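PDB 6NPS: AxyAgu115A from Amphibacillus xylanus NBRC 15112, which acts as a family GH115 alpha-glucuronidase, a hemicellulase that probably releases glucuronic acid side groups from arabinoglucuronoxylan. Local coordinates for residues 487-490 / 491-495; 497-500 / 501-504; 566-569 / 570-574. The protein carries 3 engineered substitutions. All coordinates share one frame; numbering follows the deposited sequence.

Contact 1: residues 487-490 / 491-495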
loop_
_atom_site.group_PDB
_atom_site.type_symbol
_atom_site.label_atom_id
_atom_site.label_comp_id
_atom_site.label_asym_id
_atom_site.label_seq_id
_atom_site.Cartn_x
_atom_site.Cartn_y
_atom_site.Cartn_z
ATOM N N LYS A 487 -3.892 34.950 -26.487
ATOM C CA LYS A 487 -2.820 35.661 -27.159
ATOM C C LYS A 487 -3.035 37.155 -27.080
ATOM O O LYS A 487 -2.075 37.914 -26.930
ATOM C CB LYS A 487 -2.713 35.210 -28.617
ATOM C CG LYS A 487 -2.313 33.738 -28.710
ATOM C CD LYS A 487 -2.171 33.336 -30.193
ATOM C CE LYS A 487 -1.272 32.107 -30.323
ATOM N NZ LYS A 487 -2.004 30.852 -30.618
ATOM N N GLN A 488 -4.282 37.606 -27.227
ATOM C CA GLN A 488 -4.553 39.030 -27.051
ATOM C C GLN A 488 -4.275 39.478 -25.619
ATOM O O GLN A 488 -3.826 40.623 -25.385
ATOM C CB GLN A 488 -6.008 39.347 -27.440
ATOM C CG GLN A 488 -6.147 39.349 -28.965
ATOM C CD GLN A 488 -7.568 39.552 -29.475
ATOM O OE1 GLN A 488 -8.313 40.404 -28.983
ATOM N NE2 GLN A 488 -7.938 38.774 -30.490
ATOM N N TRP A 489 -4.556 38.615 -24.649
ATOM C CA TRP A 489 -4.278 38.980 -23.269
ATOM C C TRP A 489 -2.767 39.076 -23.033
ATOM O O TRP A 489 -2.308 39.977 -22.328
ATOM C CB TRP A 489 -4.926 37.952 -22.342
ATOM C CG TRP A 489 -4.864 38.244 -20.880
ATOM C CD1 TRP A 489 -5.806 38.942 -20.122
ATOM C CD2 TRP A 489 -3.863 37.781 -19.957
ATOM N NE1 TRP A 489 -5.416 38.949 -18.798
ATOM C CE2 TRP A 489 -4.235 38.250 -18.669
ATOM C CE3 TRP A 489 -2.682 37.012 -20.097
ATOM C CZ2 TRP A 489 -3.462 37.988 -17.527
ATOM C CZ3 TRP A 489 -1.908 36.771 -18.979
ATOM C CH2 TRP A 489 -2.301 37.251 -17.700
ATOM N N ILE A 490 -1.987 38.163 -23.625
ATOM C CA ILE A 490 -0.522 38.237 -23.522
ATOM C C ILE A 490 0.006 39.534 -24.135
ATOM O O ILE A 490 0.874 40.203 -23.566
ATOM C CB ILE A 490 0.106 36.997 -24.182
ATOM C CG1 ILE A 490 -0.193 35.788 -23.322
ATOM C CG2 ILE A 490 1.642 37.185 -24.406
ATOM C CD1 ILE A 490 -0.074 34.464 -24.088
ATOM N N GLU A 491 -0.526 39.925 -25.296
ATOM C CA GLU A 491 -0.104 41.175 -25.925
ATOM C C GLU A 491 -0.387 42.370 -25.022
ATOM O O GLU A 491 0.421 43.310 -24.938
ATOM C CB GLU A 491 -0.828 41.348 -27.258
ATOM C CG GLU A 491 -0.246 42.439 -28.129
ATOM C CD GLU A 491 1.113 42.050 -28.662
ATOM O OE1 GLU A 491 1.978 42.940 -28.844
ATOM O OE2 GLU A 491 1.312 40.839 -28.884
ATOM N N GLN A 492 -1.541 42.349 -24.352
ATOM C CA GLN A 492 -1.948 43.437 -23.461
ATOM C C GLN A 492 -1.006 43.571 -22.266
ATOM O O GLN A 492 -0.689 44.686 -21.844
ATOM C CB GLN A 492 -3.383 43.178 -23.011
ATOM C CG GLN A 492 -4.045 44.209 -22.134
ATOM C CD GLN A 492 -5.512 43.816 -21.869
ATOM O OE1 GLN A 492 -5.792 42.837 -21.158
ATOM N NE2 GLN A 492 -6.440 44.546 -22.479
ATOM N N GLN A 493 -0.536 42.449 -21.704
ATOM C CA GLN A 493 0.419 42.528 -20.603
ATOM C C GLN A 493 1.865 42.742 -21.060
ATOM O O GLN A 493 2.645 43.338 -20.319
ATOM C CB GLN A 493 0.387 41.265 -19.746
ATOM C CG GLN A 493 -0.963 40.675 -19.457
ATOM C CD GLN A 493 -2.002 41.703 -19.104
ATOM O OE1 GLN A 493 -1.703 42.683 -18.417
ATOM N NE2 GLN A 493 -3.238 41.497 -19.585
ATOM N N PHE A 494 2.272 42.221 -22.226
ATOM C CA PHE A 494 3.700 42.105 -22.520
ATOM C C PHE A 494 4.117 42.794 -23.823
ATOM O O PHE A 494 5.240 42.578 -24.293
ATOM C CB PHE A 494 4.112 40.638 -22.534
ATOM C CG PHE A 494 3.985 39.994 -21.193
ATOM C CD1 PHE A 494 4.738 40.460 -20.120
ATOM C CD2 PHE A 494 3.096 38.955 -20.977
ATOM C CE1 PHE A 494 4.599 39.884 -18.843
ATOM C CE2 PHE A 494 2.952 38.380 -19.680
ATOM C CZ PHE A 494 3.704 38.859 -18.637
ATOM N N ALA A 495 3.264 43.650 -24.391
ATOM C CA ALA A 495 3.667 44.445 -25.548
ATOM C C ALA A 495 4.946 45.205 -25.232
ATOM O O ALA A 495 5.054 45.853 -24.190
ATOM C CB ALA A 495 2.561 45.427 -25.933
#
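Gln493 folds back over the indole of Trp489, one turn earlier in helix 482-494, and illustrates how a polar side chain can serve as apolar cover and hydrogen-bonding group at once. Its CB lies 3.7 Å above the plane of the Phe494 ring, nearer its margin than its centre. CG then takes over on the tryptophan side: it stands 3.9 Å from the centroid of the Trp489 six-membered ring, only 2° off the ring normal, a CH-pi contact. A bend at the second torsion (chi2 -43°) carries the amide onward across the same indole, its plane turned 47° from the ring. Gln493 NE2 hovers over the indole, 3.4 Å from Trp489 NE1; these are two donors, and Trp489 NE1 has a weak bond of its own to Ser462. Gln493 NE2 makes weak bonds to Trp489 O (3.3 Å) and to Gln492 OE1, whereas Gln493 OE1 is hydrogen-bonded to Ser137. Trp489 O also accepts from Gln493 N at 3.1 Å in the regular helical bond. On the neighbouring flank Ile490 CG2 meets Phe494 CD2 at 4.1 Å, and Ile490 packs onward against Val506 and Leu510 of helix 500-519. The chemistry implies a division of labour: CG covers the six-membered ring of the indole, the weak bonds of NE2 stay within the helix, and OE1 ties the amide to Ser137, probably fixing which way it is flipped.

Contact 2: residues 497-500 / 501-504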
loop_
_atom_site.group_PDB
_atom_site.type_symbol
_atom_site.label_atom_id
_atom_site.label_comp_id
_atom_site.label_asym_id
_atom_site.label_seq_id
_atom_site.Cartn_x
_atom_site.Cartn_y
_atom_site.Cartn_z
ATOM N N VAL A 497 7.657 44.105 -24.197
ATOM C CA VAL A 497 8.516 43.333 -23.309
ATOM C C VAL A 497 9.121 42.138 -24.034
ATOM O O VAL A 497 10.327 41.871 -23.955
ATOM C CB VAL A 497 7.702 42.868 -22.083
ATOM C CG1 VAL A 497 8.603 42.127 -21.126
ATOM C CG2 VAL A 497 6.988 44.039 -21.414
ATOM N N PHE A 498 8.268 41.383 -24.708
ATOM C CA PHE A 498 8.612 40.120 -25.333
ATOM C C PHE A 498 8.441 40.259 -26.841
ATOM O O PHE A 498 7.521 40.940 -27.304
ATOM C CB PHE A 498 7.695 39.030 -24.790
ATOM C CG PHE A 498 8.013 38.609 -23.377
ATOM C CD1 PHE A 498 9.342 38.442 -22.973
ATOM C CD2 PHE A 498 6.998 38.344 -22.468
ATOM C CE1 PHE A 498 9.643 38.030 -21.674
ATOM C CE2 PHE A 498 7.285 37.915 -21.180
ATOM C CZ PHE A 498 8.612 37.763 -20.773
ATOM N N ASN A 499 9.321 39.641 -27.614
ATOM C CA ASN A 499 9.104 39.663 -29.051
ATOM C C ASN A 499 8.074 38.588 -29.413
ATOM O O ASN A 499 7.537 37.875 -28.550
ATOM C CB ASN A 499 10.433 39.498 -29.799
ATOM C CG ASN A 499 11.145 38.201 -29.479
ATOM O OD1 ASN A 499 10.525 37.159 -29.230
ATOM N ND2 ASN A 499 12.476 38.247 -29.508
ATOM N N LEU A 500 7.821 38.440 -30.715
ATOM C CA LEU A 500 6.798 37.504 -31.168
ATOM C C LEU A 500 7.066 36.076 -30.683
ATOM O O LEU A 500 6.152 35.390 -30.189
ATOM C CB LEU A 500 6.704 37.563 -32.690
ATOM C CG LEU A 500 5.608 36.668 -33.240
ATOM C CD1 LEU A 500 4.851 37.426 -34.319
ATOM C CD2 LEU A 500 6.220 35.352 -33.764
ATOM N N GLU A 501 8.314 35.598 -30.831
ATOM C CA GLU A 501 8.644 34.239 -30.427
ATOM C C GLU A 501 8.509 34.064 -28.910
ATOM O O GLU A 501 8.074 33.004 -28.436
ATOM C CB GLU A 501 10.068 33.891 -30.897
ATOM C CG GLU A 501 10.753 32.805 -30.083
ATOM C CD GLU A 501 12.224 32.611 -30.452
ATOM O OE1 GLU A 501 12.858 31.656 -29.932
ATOM O OE2 GLU A 501 12.747 33.424 -31.251
ATOM N N GLN A 502 8.885 35.088 -28.134
ATOM C CA GLN A 502 8.721 35.006 -26.681
ATOM C C GLN A 502 7.248 34.991 -26.282
ATOM O O GLN A 502 6.854 34.272 -25.342
ATOM C CB GLN A 502 9.456 36.159 -26.005
ATOM C CG GLN A 502 10.972 36.068 -26.211
ATOM C CD GLN A 502 11.685 37.293 -25.731
ATOM O OE1 GLN A 502 11.321 38.420 -26.091
ATOM N NE2 GLN A 502 12.704 37.095 -24.888
ATOM N N LYS A 503 6.418 35.779 -26.968
ATOM C CA LYS A 503 4.988 35.769 -26.664
ATOM C C LYS A 503 4.360 34.433 -27.005
ATOM O O LYS A 503 3.432 34.002 -26.309
ATOM C CB LYS A 503 4.273 36.906 -27.390
ATOM C CG LYS A 503 4.536 38.216 -26.711
ATOM C CD LYS A 503 3.844 39.398 -27.352
ATOM C CE LYS A 503 4.440 39.678 -28.720
ATOM N NZ LYS A 503 4.160 41.080 -29.163
ATOM N N ASP A 504 4.864 33.722 -28.018
ATOM C CA ASP A 504 4.267 32.413 -28.235
ATOM C C ASP A 504 4.736 31.427 -27.182
ATOM O O ASP A 504 4.040 30.455 -26.890
ATOM C CB ASP A 504 4.543 31.859 -29.627
ATOM C CG ASP A 504 3.616 30.671 -29.967
ATOM O OD1 ASP A 504 2.484 30.900 -30.466
ATOM O OD2 ASP A 504 4.000 29.508 -29.714
#
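The ring of Phe498 receives Gln502 OE1 at its edge, near the ring plane, with Gln502 OE1 3.7 Å from Phe498 CD1, while Val497 CG1 sits over the centre of one face and the ring of Phe494 meets it obliquely. The Gln502 amide is turned 74° from this ring, and its side chain crosses that of Asn499 at about a right angle. The two amides belong to a capping box at the start of helix 500-519, with Asn499 as N-cap. Asn499 OD1 accepts from Gln502 N at 2.9 Å, a nearly straight bond (162° at the hydrogen). In return Gln502 OE1 takes the Asn499 N-H at 2.8 Å, in its carbonyl plane and on a lone pair. The first half of the exchange depends on the Asn499 torsion: with chi1 at 60°, CG lies between the backbone N and the carbonyl carbon, and OD1 is brought back over the first turn. Gln502 NE2 is hydrogen-bonded to Glu558, so the whole amide is held. Behind the box the apolar parts close up, Phe498 CB touching Gln502 CB at 3.6 Å and Lys503 CG at 3.8 Å. Lys503 runs on past Phe498 O toward its salt-bridge partner, Glu491. The implication is that a first-turn N-H, that of Gln502, which has no earlier helical carbonyl to bond, and the N-H of the N-cap residue itself are both satisfied by side-chain oxygens, and that a neutral glutamine can supply the reciprocal acceptor.

Contact 3: residues 566-569 / 570-574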
loop_
_atom_site.group_PDB
_atom_site.type_symbol
_atom_site.label_atom_id
_atom_site.label_comp_id
_atom_site.label_asym_id
_atom_site.label_seq_id
_atom_site.Cartn_x
_atom_site.Cartn_y
_atom_site.Cartn_z
ATOM N N ALA A 566 5.823 41.609 -13.259
ATOM C CA ALA A 566 4.642 41.173 -14.003
ATOM C C ALA A 566 4.830 39.792 -14.610
ATOM O O ALA A 566 3.931 38.958 -14.539
ATOM C CB ALA A 566 4.301 42.208 -15.090
ATOM N N TYR A 567 5.982 39.525 -15.229
ATOM C CA TYR A 567 6.251 38.169 -15.697
ATOM C C TYR A 567 6.119 37.158 -14.550
ATOM O O TYR A 567 5.432 36.131 -14.668
ATOM C CB TYR A 567 7.645 38.087 -16.347
ATOM C CG TYR A 567 7.956 36.658 -16.712
ATOM C CD1 TYR A 567 7.241 36.008 -17.717
ATOM C CD2 TYR A 567 8.920 35.943 -16.029
ATOM C CE1 TYR A 567 7.473 34.693 -18.022
ATOM C CE2 TYR A 567 9.157 34.626 -16.327
ATOM C CZ TYR A 567 8.441 34.022 -17.332
ATOM O OH TYR A 567 8.685 32.707 -17.618
ATOM N N PHE A 568 6.740 37.452 -13.417
ATOM C CA PHE A 568 6.734 36.510 -12.302
ATOM C C PHE A 568 5.319 36.279 -11.764
ATOM O O PHE A 568 4.891 35.138 -11.570
ATOM C CB PHE A 568 7.635 37.039 -11.175
ATOM C CG PHE A 568 7.859 36.028 -10.090
ATOM C CD1 PHE A 568 8.981 35.207 -10.116
ATOM C CD2 PHE A 568 6.941 35.865 -9.065
ATOM C CE1 PHE A 568 9.182 34.244 -9.130
ATOM C CE2 PHE A 568 7.126 34.893 -8.092
ATOM C CZ PHE A 568 8.259 34.088 -8.124
ATOM N N ALA A 569 4.585 37.358 -11.481
ATOM C CA ALA A 569 3.276 37.198 -10.862
ATOM C C ALA A 569 2.237 36.635 -11.828
ATOM O O ALA A 569 1.360 35.877 -11.406
ATOM C CB ALA A 569 2.800 38.539 -10.304
ATOM N N LEU A 570 2.338 36.944 -13.122
ATOM C CA LEU A 570 1.316 36.523 -14.069
ATOM C C LEU A 570 1.639 35.200 -14.758
ATOM O O LEU A 570 0.714 34.512 -15.214
ATOM C CB LEU A 570 1.107 37.614 -15.143
ATOM C CG LEU A 570 0.504 38.956 -14.640
ATOM C CD1 LEU A 570 0.359 40.013 -15.744
ATOM C CD2 LEU A 570 -0.851 38.766 -13.932
ATOM N N VAL A 571 2.918 34.867 -14.943
ATOM C CA VAL A 571 3.233 33.703 -15.771
ATOM C C VAL A 571 4.108 32.721 -14.983
ATOM O O VAL A 571 3.776 31.542 -14.835
ATOM C CB VAL A 571 3.921 34.145 -17.075
ATOM C CG1 VAL A 571 4.272 32.919 -17.919
ATOM C CG2 VAL A 571 3.011 35.117 -17.830
ATOM N N TYR A 572 5.241 33.197 -14.473
ATOM C CA TYR A 572 6.219 32.276 -13.908
ATOM C C TYR A 572 5.691 31.593 -12.645
ATOM O O TYR A 572 5.774 30.370 -12.508
ATOM C CB TYR A 572 7.522 33.039 -13.621
ATOM C CG TYR A 572 8.667 32.148 -13.180
ATOM C CD1 TYR A 572 9.477 31.499 -14.127
ATOM C CD2 TYR A 572 8.951 31.970 -11.826
ATOM C CE1 TYR A 572 10.542 30.682 -13.704
ATOM C CE2 TYR A 572 9.995 31.166 -11.398
ATOM C CZ TYR A 572 10.788 30.536 -12.340
ATOM O OH TYR A 572 11.817 29.748 -11.919
ATOM N N TYR A 573 5.173 32.367 -11.685
ATOM C CA TYR A 573 4.726 31.754 -10.432
ATOM C C TYR A 573 3.562 30.770 -10.642
ATOM O O TYR A 573 3.662 29.626 -10.175
ATOM C CB TYR A 573 4.388 32.878 -9.430
ATOM C CG TYR A 573 3.719 32.351 -8.183
ATOM C CD1 TYR A 573 4.424 31.573 -7.279
ATOM C CD2 TYR A 573 2.377 32.611 -7.921
ATOM C CE1 TYR A 573 3.813 31.066 -6.126
ATOM C CE2 TYR A 573 1.762 32.125 -6.778
ATOM C CZ TYR A 573 2.484 31.331 -5.904
ATOM O OH TYR A 573 1.883 30.816 -4.788
ATOM N N PRO A 574 2.444 31.130 -11.307
ATOM C CA PRO A 574 1.399 30.112 -11.606
ATOM C C PRO A 574 1.923 28.885 -12.354
ATOM O O PRO A 574 1.479 27.762 -12.080
ATOM C CB PRO A 574 0.392 30.868 -12.496
ATOM C CG PRO A 574 0.715 32.261 -12.369
ATOM C CD PRO A 574 2.119 32.443 -11.874
#
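Tyr567 packs against Val571 and Tyr572 where helix 564-596 widens into a pi-type turn, a local bulge that is followed by a proline kink. Tyr567 O accepts from both Val571 N (2.8 Å) and Tyr572 N (2.9 Å), which approach from the two sides of the carbonyl plane, the mark of a helix passing from one spacing to the next. The tight side is aromatic. Tyr567 CE1 meets Val571 CG1, Tyr567 CE2 lies 3.5 Å from Tyr572 CB, and the hydroxyl bonds to Ala552 O of helix 537-558. Phe568 follows: with its CG anti to the backbone N (chi1 -171°), the ring runs beside that of Tyr572, the planes 35° apart. Phe568 CE1 comes within 3.5 Å of Tyr572 CD2. Cutting Tyr567 back to an alanine is likely to open a gap beside Val571 and Tyr572 and leave Ala552 O without its hydroxyl partner. The looser side is not a solvent side, for every residue here is buried. There Ala569 offers just a methyl, which packs on Phe631, and the hydrogen-bonding ladder breaks: Phe568 O still takes Tyr573 N, but Pro574 has no N-H to give, and Ala569 O instead meets Pro574 CD at 3.5 Å.

How the contacts relate
The three contacts form one connected patch. Contact 1 lies on helix 482-494, and contact 2, its centre about 9 Å away, spans the end of the loop and the start of the next helix, 500-519; the two are joined by the salt bridge from Glu491 OE2 to Lys503 NZ (2.9 Å) and by Ile490 CG2 against Lys503 CG. Contact 3 lies about 13 Å from contact 1 and 15 Å from contact 2, between centres, and meets both through phenylalanines: Phe494 CE2 touches Val571 CG2 at 3.8 Å, and Phe498 CZ touches Tyr567 CD1 at 3.8 Å. A glycerol, probably from crystallisation, is hydrogen-bonded to Gln492 at the edge of contact 1; it does not by itself indicate a substrate site.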